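Long-range contacts in inositol monophosphatase (Zymomonas mobilis, PDB 4N81), which probably hydrolyses phosphate monoesters such as inositol monophosphate, with magnesium as its cofactor: residues L12-A17 with L115-Q120; D22-F27 with R48-A53; P87-R92 with G102-L107. All blocks are in the same frame, centred on the assembly; numbering follows the deposited sequence.

How the interactions relate
Interactions 1 and 3 are buried, whereas interaction 2 is only partly so and lies farther from the centre of the chain. Helix 7-24 serves interactions 1 and 2, laying one side on strand 112-120 and another on helix 42-61. Interactions 1 and 3 share a sheet: Asn119 and Ile117 are hydrogen-bonded through their backbones to Thr103 and Ile105. Ile24 and Ala50 of interaction 2 pack on Pro87, and Ile24 also on Ile88 and Thr103, so the helix pair packs against the segment carrying predicted metal ligands. The chemistry changes accordingly: interaction 2 has no hydrogen bond between its segments, interaction 1 adds a CH-pi contact and a water bridge, and interaction 3 depends on hydrogen bonds beside the probable metal site.

Interaction 1: residues L12-A17 with L115-Q120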
loop_
_atom_site.group_PDB
_atom_site.type_symbol
_atom_site.label_atom_id
_atom_site.label_comp_id
_atom_site.label_asym_id
_atom_site.label_seq_id
_atom_site.Cartn_x
_atom_site.Cartn_y
_atom_site.Cartn_z
ATOM N N LEU A 12 16.810 23.297 -6.529
ATOM C CA LEU A 12 16.302 22.930 -7.845
ATOM C C LEU A 12 15.511 21.609 -7.741
ATOM O O LEU A 12 14.447 21.459 -8.332
ATOM C CB LEU A 12 17.479 22.709 -8.804
ATOM C CG LEU A 12 17.142 22.354 -10.263
ATOM C CD1 LEU A 12 16.132 23.355 -10.793
ATOM C CD2 LEU A 12 18.400 22.343 -11.173
ATOM N N ALA A 13 15.998 20.679 -6.927
ATOM C CA ALA A 13 15.369 19.361 -6.865
ATOM C C ALA A 13 13.955 19.487 -6.303
ATOM O O ALA A 13 12.999 18.861 -6.816
ATOM C CB ALA A 13 16.228 18.405 -6.030
ATOM N N HIS A 14 13.789 20.352 -5.308
ATOM C CA HIS A 14 12.451 20.615 -4.797
ATOM C C HIS A 14 11.566 21.236 -5.845
ATOM O O HIS A 14 10.355 20.923 -5.926
ATOM C CB HIS A 14 12.510 21.591 -3.602
ATOM C CG HIS A 14 12.858 20.914 -2.305
ATOM N ND1 HIS A 14 12.006 20.028 -1.683
ATOM C CD2 HIS A 14 13.970 20.971 -1.530
ATOM C CE1 HIS A 14 12.573 19.573 -0.576
ATOM N NE2 HIS A 14 13.773 20.123 -0.462
ATOM N N ARG A 15 12.159 22.117 -6.659
ATOM C CA ARG A 15 11.341 22.724 -7.723
ATOM C C ARG A 15 10.874 21.688 -8.754
ATOM O O ARG A 15 9.711 21.698 -9.192
ATOM C CB ARG A 15 12.112 23.900 -8.389
ATOM C CG ARG A 15 11.465 24.441 -9.671
ATOM C CD ARG A 15 11.682 25.957 -9.886
ATOM N NE ARG A 15 12.889 26.348 -10.627
ATOM C CZ ARG A 15 14.066 26.640 -10.061
ATOM N NH1 ARG A 15 14.220 26.531 -8.739
ATOM N NH2 ARG A 15 15.107 27.007 -10.815
ATOM N N LEU A 16 11.758 20.739 -9.075
ATOM C CA LEU A 16 11.395 19.690 -10.016
ATOM C C LEU A 16 10.303 18.826 -9.411
ATOM O O LEU A 16 9.342 18.440 -10.089
ATOM C CB LEU A 16 12.622 18.835 -10.353
ATOM C CG LEU A 16 13.784 19.601 -11.022
ATOM C CD1 LEU A 16 14.932 18.639 -11.204
ATOM C CD2 LEU A 16 13.390 20.186 -12.373
ATOM N N ALA A 17 10.406 18.554 -8.113
ATOM C CA ALA A 17 9.373 17.717 -7.512
ATOM C C ALA A 17 8.028 18.418 -7.515
ATOM O O ALA A 17 6.980 17.760 -7.763
ATOM C CB ALA A 17 9.749 17.242 -6.084
ATOM N N LEU A 115 22.346 13.034 -4.192
ATOM C CA LEU A 115 21.161 13.781 -3.704
ATOM C C LEU A 115 19.945 13.028 -4.180
ATOM O O LEU A 115 19.959 12.548 -5.298
ATOM C CB LEU A 115 21.192 15.204 -4.365
ATOM C CG LEU A 115 20.090 16.248 -4.206
ATOM C CD1 LEU A 115 20.682 17.550 -4.814
ATOM C CD2 LEU A 115 18.829 15.925 -4.921
ATOM N N GLY A 116 18.893 12.928 -3.360
ATOM C CA GLY A 116 17.710 12.203 -3.789
ATOM C C GLY A 116 16.471 12.783 -3.136
ATOM O O GLY A 116 16.506 13.171 -1.969
ATOM N N ILE A 117 15.366 12.821 -3.870
ATOM C CA ILE A 117 14.070 13.168 -3.299
ATOM C C ILE A 117 13.095 12.062 -3.690
ATOM O O ILE A 117 13.113 11.583 -4.875
ATOM C CB ILE A 117 13.562 14.557 -3.838
ATOM C CG1 ILE A 117 14.367 15.704 -3.192
ATOM C CG2 ILE A 117 12.070 14.765 -3.516
ATOM C CD1 ILE A 117 13.880 17.119 -3.569
ATOM N N ILE A 118 12.278 11.646 -2.711
ATOM C CA ILE A 118 11.048 10.894 -2.993
ATOM C C ILE A 118 9.905 11.840 -2.683
ATOM O O ILE A 118 9.821 12.353 -1.563
ATOM C CB ILE A 118 10.838 9.669 -2.047
ATOM C CG1 ILE A 118 11.966 8.602 -2.218
ATOM C CG2 ILE A 118 9.472 9.023 -2.331
ATOM C CD1 ILE A 118 12.104 7.657 -0.926
ATOM N N ASN A 119 8.992 12.039 -3.630
ATOM C CA ASN A 119 7.848 12.881 -3.332
ATOM C C ASN A 119 6.552 12.179 -3.640
ATOM O O ASN A 119 6.341 11.770 -4.784
ATOM C CB ASN A 119 7.889 14.178 -4.149
ATOM C CG ASN A 119 6.789 15.164 -3.711
ATOM O OD1 ASN A 119 6.790 15.616 -2.581
ATOM N ND2 ASN A 119 5.838 15.466 -4.607
ATOM N N GLN A 120 5.664 12.106 -2.649
ATOM C CA GLN A 120 4.343 11.506 -2.866
ATOM C C GLN A 120 3.444 12.705 -3.024
ATOM O O GLN A 120 3.160 13.415 -2.046
ATOM C CB GLN A 120 3.956 10.709 -1.581
ATOM C CG GLN A 120 3.063 9.469 -1.923
ATOM C CD GLN A 120 1.863 9.866 -2.781
ATOM O OE1 GLN A 120 1.098 10.759 -2.416
ATOM N NE2 GLN A 120 1.708 9.224 -3.919
HETATM O O HOH W 1 6.045 14.871 -7.437
#
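The helix bearing Ala13 and Ala17 runs nearly parallel to the strand bearing Leu115, Ile117 and Asn119: over 12-17 and 115-120 the two axes come within 9.3 Å at 26°. Two alanines permit that approach, since each puts only a methyl between the backbones. Ala13 CB meets Ile117 CD1 at 3.6 Å and Leu115 CD2 at 3.8 Å, and Ile117 CG2 extends the apolar patch toward Ala17. Chi1 of -74° sets Ile117 CG1 beside the backbone N, and the extended chi2 carries CD1 on over the centre of the His14 imidazole, a CH-pi contact 4.0 Å from the centroid and 11° off the normal. The ring's ND1 is hydrogen-bonded to Arg126, which also binds Asn119 OD1 and so ties helix to sheet from the next strand. Asn119 suits a buried seam because both ends of its amide are used: ND2 donates to a water at 2.9 Å, and that water donates to Ala17 O at 3.1 Å, filling a separation too wide for a direct bond. Such helix-on-sheet packing, with alternate strand residues facing the helix, belongs to the layered alpha-beta fold of the inositol monophosphatase superfamily.

Interaction 2: residues D22-F27 with R48-A53; sequences DIIRPF and RGAEQA
Ile23 of helix 7-24 leans on Gly49, Ala50 and Ala53 of helix 42-61, and the two helices come close because the second offers almost nothing but backbone and methyl groups. Gly49 comes first. Its carbonyl O lies 3.6 Å from Ile23 CD1, and a beta carbon on it would stand tightly against Ile23 CG2, which explains why a residue without a side chain fits this position. Next, Ala50 is touched from two neighbouring residues. Ile23 CG2, anti to its own backbone N, reaches Ala50 N at 3.6 Å, while Ile24 lays CG1 alongside Ala50 CB at 4.0 Å. One turn further on, Ala53 CB meets the other branch of Ile23, with CD1 only 3.5 Å away, a tight carbon pair. Ile23 thus straddles a helical turn, its two branches covering different residues, which a beta-branched side chain does well. An alanine at Ile23 would probably open a gap along the small residues of helix 42-61, leaving Ala53 CB without its methyl partner and taking from Gly49 its contacts with CG2 and CD1. Ile24 continues past this seam to Phe101 and Ile88, a predicted magnesium ligand. The charged side chains of the first segment turn to each other instead: Asp22 OD2 takes Arg25 NH2 in a salt bridge of 3.1 Å, lying in the guanidinium plane. With no hydrogen bond joining the two helices here, their hold on each other rests on close shape fit and the burial of apolar surface.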
loop_
_atom_site.group_PDB
_atom_site.type_symbol
_atom_site.label_atom_id
_atom_site.label_comp_id
_atom_site.label_asym_id
_atom_site.label_seq_id
_atom_site.Cartn_x
_atom_site.Cartn_y
_atom_site.Cartn_z
ATOM N N ASP A 22 2.417 18.829 -9.585
ATOM C CA ASP A 22 1.237 19.524 -10.103
ATOM C C ASP A 22 0.795 18.933 -11.419
ATOM O O ASP A 22 -0.382 19.007 -11.767
ATOM C CB ASP A 22 1.487 21.021 -10.298
ATOM C CG ASP A 22 1.722 21.739 -8.973
ATOM O OD1 ASP A 22 2.341 22.827 -8.966
ATOM O OD2 ASP A 22 1.282 21.192 -7.939
ATOM N N ILE A 23 1.730 18.383 -12.185
ATOM C CA ILE A 23 1.277 17.752 -13.434
ATOM C C ILE A 23 0.586 16.392 -13.221
ATOM O O ILE A 23 -0.414 16.068 -13.869
ATOM C CB ILE A 23 2.472 17.588 -14.364
ATOM C CG1 ILE A 23 2.867 18.958 -14.901
ATOM C CG2 ILE A 23 2.178 16.583 -15.479
ATOM C CD1 ILE A 23 4.307 19.012 -15.407
ATOM N N ILE A 24 1.144 15.605 -12.306
ATOM C CA ILE A 24 0.701 14.223 -12.048
ATOM C C ILE A 24 -0.626 14.156 -11.289
ATOM O O ILE A 24 -1.491 13.356 -11.617
ATOM C CB ILE A 24 1.772 13.461 -11.228
ATOM C CG1 ILE A 24 3.052 13.254 -12.073
ATOM C CG2 ILE A 24 1.211 12.110 -10.686
ATOM C CD1 ILE A 24 4.327 12.783 -11.206
ATOM N N ARG A 25 -0.815 15.051 -10.328
ATOM C CA ARG A 25 -1.981 14.949 -9.427
ATOM C C ARG A 25 -3.356 14.835 -10.131
ATOM O O ARG A 25 -4.152 13.954 -9.789
ATOM C CB ARG A 25 -1.971 16.132 -8.448
ATOM C CG ARG A 25 -2.989 16.088 -7.320
ATOM C CD ARG A 25 -2.817 17.337 -6.379
ATOM N NE ARG A 25 -1.544 17.286 -5.646
ATOM C CZ ARG A 25 -0.513 18.107 -5.879
ATOM N NH1 ARG A 25 0.628 18.000 -5.154
ATOM N NH2 ARG A 25 -0.624 19.041 -6.820
ATOM N N PRO A 26 -3.627 15.679 -11.147
ATOM C CA PRO A 26 -4.946 15.618 -11.782
ATOM C C PRO A 26 -5.248 14.226 -12.375
ATOM O O PRO A 26 -6.418 13.959 -12.672
ATOM C CB PRO A 26 -4.863 16.674 -12.902
ATOM C CG PRO A 26 -3.825 17.622 -12.438
ATOM C CD PRO A 26 -2.832 16.819 -11.646
ATOM N N PHE A 27 -4.218 13.448 -12.734
ATOM C CA PHE A 27 -4.435 12.142 -13.376
ATOM C C PHE A 27 -4.675 11.015 -12.381
ATOM O O PHE A 27 -5.044 9.938 -12.772
ATOM C CB PHE A 27 -3.244 11.761 -14.249
ATOM C CG PHE A 27 -3.069 12.680 -15.433
ATOM C CD1 PHE A 27 -2.100 13.685 -15.425
ATOM C CD2 PHE A 27 -3.925 12.581 -16.513
ATOM C CE1 PHE A 27 -1.955 14.537 -16.501
ATOM C CE2 PHE A 27 -3.790 13.444 -17.612
ATOM C CZ PHE A 27 -2.792 14.419 -17.594
ATOM N N ARG A 48 4.739 11.322 -18.985
ATOM C CA ARG A 48 5.344 12.109 -20.057
ATOM C C ARG A 48 5.297 13.598 -19.783
ATOM O O ARG A 48 6.273 14.326 -20.057
ATOM C CB ARG A 48 4.637 11.892 -21.414
ATOM C CG ARG A 48 4.649 10.471 -22.019
ATOM C CD ARG A 48 4.036 10.463 -23.461
ATOM N NE ARG A 48 4.577 11.524 -24.326
ATOM C CZ ARG A 48 4.014 11.948 -25.464
ATOM N NH1 ARG A 48 2.875 11.408 -25.887
ATOM N NH2 ARG A 48 4.581 12.920 -26.183
ATOM N N GLY A 49 4.166 14.096 -19.286
ATOM C CA GLY A 49 4.110 15.542 -19.093
ATOM C C GLY A 49 5.071 15.984 -17.972
ATOM O O GLY A 49 5.737 17.048 -18.080
ATOM N N ALA A 50 5.185 15.159 -16.925
ATOM C CA ALA A 50 6.097 15.527 -15.823
ATOM C C ALA A 50 7.556 15.461 -16.268
ATOM O O ALA A 50 8.363 16.349 -15.967
ATOM C CB ALA A 50 5.874 14.611 -14.603
ATOM N N GLU A 51 7.891 14.416 -17.022
ATOM C CA GLU A 51 9.266 14.293 -17.470
ATOM C C GLU A 51 9.623 15.423 -18.406
ATOM O O GLU A 51 10.726 15.963 -18.327
ATOM C CB GLU A 51 9.502 12.989 -18.213
ATOM C CG GLU A 51 10.995 12.759 -18.390
ATOM C CD GLU A 51 11.310 11.762 -19.454
ATOM O OE1 GLU A 51 12.177 12.073 -20.304
ATOM O OE2 GLU A 51 10.698 10.666 -19.428
ATOM N N GLN A 52 8.692 15.801 -19.287
ATOM C CA GLN A 52 9.014 16.879 -20.197
ATOM C C GLN A 52 9.212 18.175 -19.452
ATOM O O GLN A 52 10.171 18.919 -19.735
ATOM C CB GLN A 52 7.914 17.046 -21.265
ATOM C CG GLN A 52 7.831 15.873 -22.232
ATOM C CD GLN A 52 6.566 15.898 -23.090
ATOM O OE1 GLN A 52 5.750 16.827 -22.999
ATOM N NE2 GLN A 52 6.394 14.866 -23.919
ATOM N N ALA A 53 8.348 18.451 -18.472
ATOM C CA ALA A 53 8.523 19.727 -17.763
ATOM C C ALA A 53 9.835 19.774 -16.950
ATOM O O ALA A 53 10.568 20.800 -16.948
ATOM C CB ALA A 53 7.300 20.022 -16.858
#

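Interaction 3: residues P87-R92 with G102-L107. With SO4 (sulfate ion), chain B.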
loop_
_atom_site.group_PDB
_atom_site.type_symbol
_atom_site.label_atom_id
_atom_site.label_comp_id
_atom_site.label_asym_id
_atom_site.label_seq_id
_atom_site.Cartn_x
_atom_site.Cartn_y
_atom_site.Cartn_z
ATOM N N PRO A 87 9.294 10.116 -12.946
ATOM C CA PRO A 87 8.118 10.896 -12.495
ATOM C C PRO A 87 7.149 10.097 -11.616
ATOM O O PRO A 87 6.605 10.622 -10.654
ATOM C CB PRO A 87 7.400 11.209 -13.828
ATOM C CG PRO A 87 8.590 11.335 -14.842
ATOM C CD PRO A 87 9.555 10.247 -14.406
ATOM N N ILE A 88 6.976 8.819 -11.943
ATOM C CA ILE A 88 6.077 7.937 -11.189
ATOM C C ILE A 88 6.779 6.588 -10.967
ATOM O O ILE A 88 6.701 5.683 -11.787
ATOM C CB ILE A 88 4.723 7.735 -11.913
ATOM C CG1 ILE A 88 4.030 9.109 -12.134
ATOM C CG2 ILE A 88 3.790 6.780 -11.107
ATOM C CD1 ILE A 88 2.791 9.039 -13.050
ATOM N N ASP A 89 7.459 6.463 -9.837
ATOM C CA ASP A 89 7.964 5.161 -9.444
ATOM C C ASP A 89 6.818 4.463 -8.719
ATOM O O ASP A 89 6.242 5.033 -7.795
ATOM C CB ASP A 89 9.160 5.316 -8.509
ATOM C CG ASP A 89 9.738 3.969 -8.132
ATOM O OD1 ASP A 89 9.620 3.591 -6.940
ATOM O OD2 ASP A 89 10.262 3.290 -9.039
ATOM N N GLY A 90 6.516 3.221 -9.110
ATOM C CA GLY A 90 5.313 2.541 -8.655
ATOM C C GLY A 90 4.199 2.767 -9.669
ATOM O O GLY A 90 3.041 3.047 -9.290
ATOM N N THR A 91 4.551 2.624 -10.949
ATOM C CA THR A 91 3.587 2.831 -12.016
ATOM C C THR A 91 2.364 1.884 -11.811
ATOM O O THR A 91 1.214 2.279 -11.950
ATOM C CB THR A 91 4.242 2.301 -13.369
ATOM O OG1 THR A 91 5.423 3.057 -13.647
ATOM C CG2 THR A 91 3.278 2.503 -14.518
ATOM N N ARG A 92 2.606 0.625 -11.487
ATOM C CA ARG A 92 1.427 -0.254 -11.316
ATOM C C ARG A 92 0.525 0.143 -10.129
ATOM O O ARG A 92 -0.722 0.085 -10.241
ATOM C CB ARG A 92 1.917 -1.713 -11.185
ATOM C CG ARG A 92 2.690 -2.130 -12.456
ATOM C CD ARG A 92 2.563 -3.596 -12.834
ATOM N NE ARG A 92 3.390 -4.492 -12.032
ATOM C CZ ARG A 92 3.011 -5.050 -10.882
ATOM N NH1 ARG A 92 1.835 -4.755 -10.320
ATOM N NH2 ARG A 92 3.840 -5.868 -10.240
ATOM N N GLY A 102 5.759 7.334 -6.042
ATOM C CA GLY A 102 6.446 8.612 -5.780
ATOM C C GLY A 102 7.235 9.110 -6.983
ATOM O O GLY A 102 7.667 8.329 -7.846
ATOM N N THR A 103 7.439 10.422 -7.044
ATOM C CA THR A 103 8.372 10.971 -8.016
ATOM C C THR A 103 9.752 10.805 -7.389
ATOM O O THR A 103 9.970 11.188 -6.234
ATOM C CB THR A 103 8.075 12.454 -8.214
ATOM O OG1 THR A 103 6.774 12.594 -8.810
ATOM C CG2 THR A 103 9.163 13.127 -9.128
ATOM N N LEU A 104 10.708 10.289 -8.153
ATOM C CA LEU A 104 12.092 10.203 -7.674
ATOM C C LEU A 104 12.942 11.160 -8.478
ATOM O O LEU A 104 12.890 11.128 -9.720
ATOM C CB LEU A 104 12.630 8.784 -7.893
ATOM C CG LEU A 104 11.808 7.643 -7.284
ATOM C CD1 LEU A 104 12.502 6.274 -7.464
ATOM C CD2 LEU A 104 11.649 7.934 -5.777
ATOM N N ILE A 105 13.737 11.979 -7.787
ATOM C CA ILE A 105 14.711 12.840 -8.473
ATOM C C ILE A 105 16.079 12.601 -7.818
ATOM O O ILE A 105 16.206 12.642 -6.586
ATOM C CB ILE A 105 14.287 14.307 -8.279
ATOM C CG1 ILE A 105 12.935 14.556 -8.988
ATOM C CG2 ILE A 105 15.427 15.304 -8.734
ATOM C CD1 ILE A 105 12.109 15.655 -8.372
ATOM N N ALA A 106 17.121 12.437 -8.610
ATOM C CA ALA A 106 18.421 12.234 -7.999
ATOM C C ALA A 106 19.469 12.989 -8.776
ATOM O O ALA A 106 19.302 13.203 -9.973
ATOM C CB ALA A 106 18.750 10.762 -7.989
ATOM N N LEU A 107 20.520 13.430 -8.073
ATOM C CA LEU A 107 21.742 13.932 -8.728
ATOM C C LEU A 107 22.838 12.897 -8.439
ATOM O O LEU A 107 22.984 12.457 -7.290
ATOM C CB LEU A 107 22.168 15.276 -8.127
ATOM C CG LEU A 107 23.500 15.842 -8.641
ATOM C CD1 LEU A 107 23.481 15.970 -10.181
ATOM C CD2 LEU A 107 23.811 17.212 -7.985
HETATM S S SO4 B . 8.207 1.760 -12.361
HETATM O O1 SO4 B . 7.485 2.074 -13.635
HETATM O O2 SO4 B . 9.125 0.618 -12.627
HETATM O O3 SO4 B . 9.068 2.874 -11.992
HETATM O O4 SO4 B . 7.242 1.383 -11.251
#
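Asp89 and Gly102 pair within the predicted metal site of the inositol monophosphatase family, where residues 86-91 spell its Asp-Pro-Ile-Asp-Gly-Thr signature. They form an antiparallel hydrogen-bonded pair: Asp89 N donates to Gly102 O at 2.7 Å, and Gly102 N returns a bond to Asp89 O at 2.9 Å. Thr103, with OG1 beside its own backbone N (chi1 -65°), donates that hydroxyl to Pro87 O at 2.7 Å in the carbonyl plane, satisfying a buried acceptor at the corner of the chain. From the next residue, Leu104 CD1 lies 3.6 Å from Asp89 CB and packs against the stem and the carboxylate carbon. Asp89 OD2 gathers with carboxylates of Asp86 and Asp210; all three are predicted magnesium ligands, as is Ile88. Gly90 follows at the N-cap of helix 91-95, with backbone angles that would jam a side chain against Asp89 O. The turn leaves two backbone N-H groups aimed at one sulfate oxygen, O4, from Gly90 N at 2.9 Å and Thr91 N at 3.0 Å. The sulfate, probably from the crystallisation liquor, may mark where a substrate phosphate would sit. Farther out, Arg92 forms a salt bridge with Asp180 of the second subunit. Around this site, strand 102-109 runs between strands 81-86 and 112-120 in the large sheet, Pro87 and Ile88 pack against helix 42-61, and Ile24 of helix 7-24 covers Ile88 and Thr103.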